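Local coordinates for similar to N-acetyltransferase (Staphylococcus aureus subsp. aureus, PDB 4MBU) that transfers an acetyl group from acetyl-coenzyme A to an amine, as a Gcn5-related N-acetyltransferase (GNAT), at the interface of chains A and B. Sequence-based numbering; all coordinates share one arbitrary frame. Chains: chain A/B, Similar to N-acetyltransferase.

Contact 1: the interface of chains A and B. Residues chain A 76-79; chain B 20, 31-32.
B:Tyr31 lies against the stretch A:Trp76 to A:Tyr79 with both its carbonyl and its ring. The amide N of A:Ala78 donates to the carbonyl O of B:Tyr31 at 2.9 Å, nearly straight at the hydrogen (161°) but approaching from above the carbonyl plane. A:Ala78 CB and A:Trp76 CB each lie 3.3 Å from the same B:Tyr31 O. The A:Ala78 methyl CB also meets B:Tyr31 CB at 3.6 Å. The CD2 corner of B:Tyr31 points onto a face of A:Tyr79 near its rim, 3.3 Å from CZ, the ring planes inclined by roughly 37° although the side chains run at about a right angle. B:Tyr31 CG lies beside its own backbone N (chi1 -77°), which brings this corner to the partner's ring while the carbonyl keeps the A:Ala78 bond.

The hydroxyl OG1 of B:Thr32 reaches the indole of A:Trp76 in its plane, 3.4 Å from CD1. Farther along that indole, a water lies 3.2 Å from A:Trp76 NE1 and 2.8 Å from the phenol OH of B:Tyr20, joining them. Within chain A, the carbonyl O of A:Trp76 abuts the edge of the A:Tyr79 ring.

This patch of the two-fold interface, which may support dimerisation, docks the loop after helix 13-26 of chain B, the helix carrying B:Tyr20, on 3-10 helix 77-79, just before strand 82-89 of chain A.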
# COMPACT_ATOMS: atom_id res chain seq x y z
N TRP A 76 -8.44 25.43 -2.40
CA TRP A 76 -9.58 25.77 -3.25
C TRP A 76 -10.78 25.62 -2.33
O TRP A 76 -10.82 24.67 -1.55
CB TRP A 76 -9.70 24.83 -4.45
CG TRP A 76 -8.78 25.11 -5.62
CD1 TRP A 76 -9.00 25.99 -6.65
CD2 TRP A 76 -7.50 24.50 -5.87
NE1 TRP A 76 -7.93 25.96 -7.52
CE2 TRP A 76 -7.00 25.06 -7.07
CE3 TRP A 76 -6.73 23.55 -5.21
CZ2 TRP A 76 -5.76 24.70 -7.61
CZ3 TRP A 76 -5.49 23.18 -5.75
CH2 TRP A 76 -5.02 23.76 -6.94
N PRO A 77 -11.75 26.55 -2.40
CA PRO A 77 -12.91 26.57 -1.50
C PRO A 77 -13.68 25.24 -1.35
O PRO A 77 -14.19 24.97 -0.27
CB PRO A 77 -13.81 27.63 -2.12
CG PRO A 77 -12.84 28.60 -2.74
CD PRO A 77 -11.72 27.73 -3.28
N ALA A 78 -13.78 24.44 -2.40
CA ALA A 78 -14.55 23.19 -2.29
C ALA A 78 -13.86 22.09 -1.48
O ALA A 78 -14.47 21.03 -1.24
CB ALA A 78 -14.95 22.69 -3.65
N TYR A 79 -12.60 22.31 -1.09
CA TYR A 79 -11.91 21.37 -0.19
C TYR A 79 -12.16 21.72 1.27
O TYR A 79 -11.44 21.24 2.16
CB TYR A 79 -10.39 21.41 -0.43
CG TYR A 79 -9.93 20.82 -1.74
CD1 TYR A 79 -9.74 21.62 -2.85
CD2 TYR A 79 -9.68 19.46 -1.85
CE1 TYR A 79 -9.30 21.08 -4.06
CE2 TYR A 79 -9.24 18.90 -3.04
CZ TYR A 79 -9.06 19.72 -4.13
OH TYR A 79 -8.63 19.18 -5.31
N TYR B 20 -12.70 29.60 -17.88
CA TYR B 20 -12.49 29.18 -16.51
C TYR B 20 -13.80 29.32 -15.76
O TYR B 20 -14.24 28.38 -15.07
CB TYR B 20 -11.39 30.03 -15.86
CG TYR B 20 -10.89 29.54 -14.51
CD1 TYR B 20 -10.12 28.39 -14.40
CD2 TYR B 20 -11.13 30.27 -13.35
CE1 TYR B 20 -9.64 27.95 -13.17
CE2 TYR B 20 -10.65 29.85 -12.12
CZ TYR B 20 -9.91 28.69 -12.03
OH TYR B 20 -9.42 28.28 -10.81
N TYR B 31 -12.59 23.15 -8.23
CA TYR B 31 -13.15 23.08 -6.88
C TYR B 31 -13.37 24.47 -6.25
O TYR B 31 -12.91 24.75 -5.14
CB TYR B 31 -12.30 22.19 -5.96
CG TYR B 31 -12.46 20.69 -6.18
CD1 TYR B 31 -12.91 20.18 -7.38
CD2 TYR B 31 -12.19 19.79 -5.15
CE1 TYR B 31 -13.06 18.81 -7.57
CE2 TYR B 31 -12.33 18.43 -5.33
CZ TYR B 31 -12.76 17.94 -6.54
OH TYR B 31 -12.90 16.58 -6.73
N THR B 32 -14.08 25.33 -6.97
CA THR B 32 -14.32 26.72 -6.56
C THR B 32 -15.81 26.99 -6.80
O THR B 32 -16.43 26.35 -7.67
CB THR B 32 -13.46 27.70 -7.40
OG1 THR B 32 -12.07 27.39 -7.24
CG2 THR B 32 -13.68 29.16 -7.00
O HOH W 1 -7.17 26.57 -10.57

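Contact 2: the interface of chains A and B. Residues chain A 78, 81, 116; chain B 149, 154.
The cation-pi contact joins A:Arg116 to B:Trp154. The terminal nitrogen NH1 of the guanidinium stands over the five-membered ring of the indole, 3.3 Å from its centre. The guanidinium is turned almost upright on the ring, the planes lying 81° apart, and thus presents an edge rather than a face to it. NH1 of A:Arg116 is also near B:Trp154 NE1, but both nitrogens are donors, so their proximity follows from the cation-pi placement and is not a hydrogen bond; the attraction is that of a probably positive group for the pi face.

Apolar packing continues along the same indole. The arginine chain bends at chi2 (63°), which lets its aliphatic part follow the six-membered ring before the head reaches the five-membered one: A:Arg116 CB is 3.6 Å from B:Trp154 CH2, and CG is close to CH2 and CZ3. A:Tyr81 comes to the outer edge of the indole, its CB in the ring plane and its CD2 3.7 Å from B:Trp154 CH2; the two side chains cross at about a right angle. Farther along the same rim, CE2 of A:Tyr81 comes 3.9 Å from B:Tyr149 CD2, while B:Tyr149 CB lies at the edge of the A:Tyr81 ring.

Within chain B, a rim atom of B:Tyr149, CD1, rests on the B:Trp154 face opposite the guanidinium, 3.5 Å from the indole plane, with its ring steeply tilted. B:Trp154 therefore has the tilted tyrosine on one face and the partner's arginine on the other.

Hydrogen bonding is through the backbone: the amide N of B:Tyr149 donates to the carbonyl O of A:Ala78 at 3.0 Å, in a bent bond (137° at the hydrogen).

The site fastens strands 147-150 and 153-163 of chain B to 3-10 helix 77-79 of chain A and to the loop residues A:Tyr81 and A:Arg116, just before strands 82-89 and 117-123, probably helping to stabilise a dimer.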
# COMPACT_ATOMS: atom_id res chain seq x y z
N ALA A 78 -13.78 24.44 -2.40
CA ALA A 78 -14.55 23.19 -2.29
C ALA A 78 -13.86 22.09 -1.48
O ALA A 78 -14.47 21.03 -1.24
CB ALA A 78 -14.95 22.69 -3.65
N TYR A 81 -14.20 20.96 3.61
CA TYR A 81 -14.44 19.95 4.64
C TYR A 81 -13.28 18.96 4.80
O TYR A 81 -13.36 18.00 5.57
CB TYR A 81 -15.77 19.24 4.42
CG TYR A 81 -16.93 20.19 4.39
CD1 TYR A 81 -17.32 20.87 5.54
CD2 TYR A 81 -17.63 20.42 3.22
CE1 TYR A 81 -18.39 21.75 5.52
CE2 TYR A 81 -18.70 21.30 3.19
CZ TYR A 81 -19.07 21.96 4.34
OH TYR A 81 -20.14 22.83 4.31
N ARG A 116 -15.07 16.62 7.31
CA ARG A 116 -15.54 15.34 6.78
C ARG A 116 -14.39 14.36 6.60
O ARG A 116 -14.52 13.16 6.86
CB ARG A 116 -16.23 15.54 5.42
CG ARG A 116 -16.62 14.21 4.72
CD ARG A 116 -17.64 13.44 5.56
NE ARG A 116 -17.85 12.06 5.13
CZ ARG A 116 -18.75 11.68 4.22
NH1 ARG A 116 -19.51 12.58 3.61
NH2 ARG A 116 -18.88 10.39 3.90
N TYR B 149 -16.62 19.15 -2.09
CA TYR B 149 -18.07 19.26 -1.94
C TYR B 149 -18.60 20.37 -2.84
O TYR B 149 -18.27 21.54 -2.67
CB TYR B 149 -18.46 19.54 -0.49
CG TYR B 149 -19.96 19.50 -0.20
CD1 TYR B 149 -20.62 18.30 -0.03
CD2 TYR B 149 -20.69 20.67 -0.07
CE1 TYR B 149 -21.98 18.25 0.24
CE2 TYR B 149 -22.05 20.64 0.21
CZ TYR B 149 -22.69 19.43 0.37
OH TYR B 149 -24.04 19.38 0.64
N TRP B 154 -20.73 14.99 -2.52
CA TRP B 154 -19.35 14.76 -2.17
C TRP B 154 -18.55 14.35 -3.42
O TRP B 154 -19.04 13.61 -4.26
CB TRP B 154 -19.27 13.69 -1.08
CG TRP B 154 -19.86 14.20 0.20
CD1 TRP B 154 -21.08 13.90 0.73
CD2 TRP B 154 -19.25 15.15 1.09
NE1 TRP B 154 -21.27 14.60 1.91
CE2 TRP B 154 -20.16 15.37 2.15
CE3 TRP B 154 -18.02 15.82 1.11
CZ2 TRP B 154 -19.87 16.23 3.22
CZ3 TRP B 154 -17.74 16.68 2.15
CH2 TRP B 154 -18.66 16.88 3.20

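Contact 1 and contact 2 are neighbouring patches of one interface, the centres of their C-alpha atoms about 10 Å apart. A:Ala78 belongs to both, offering its amide to contact 1 and its carbonyl to contact 2, which makes the 3-10 helix 77-79 a bridge between the loop after helix 13-26 and the strand 147-150 of chain B. Parts of chain B far apart in sequence thus converge on a short stretch of chain A. Two-fold symmetry repeats both patches with the chains exchanged. The deposited assembly has four copies, and this pair may be a dimeric unit within it.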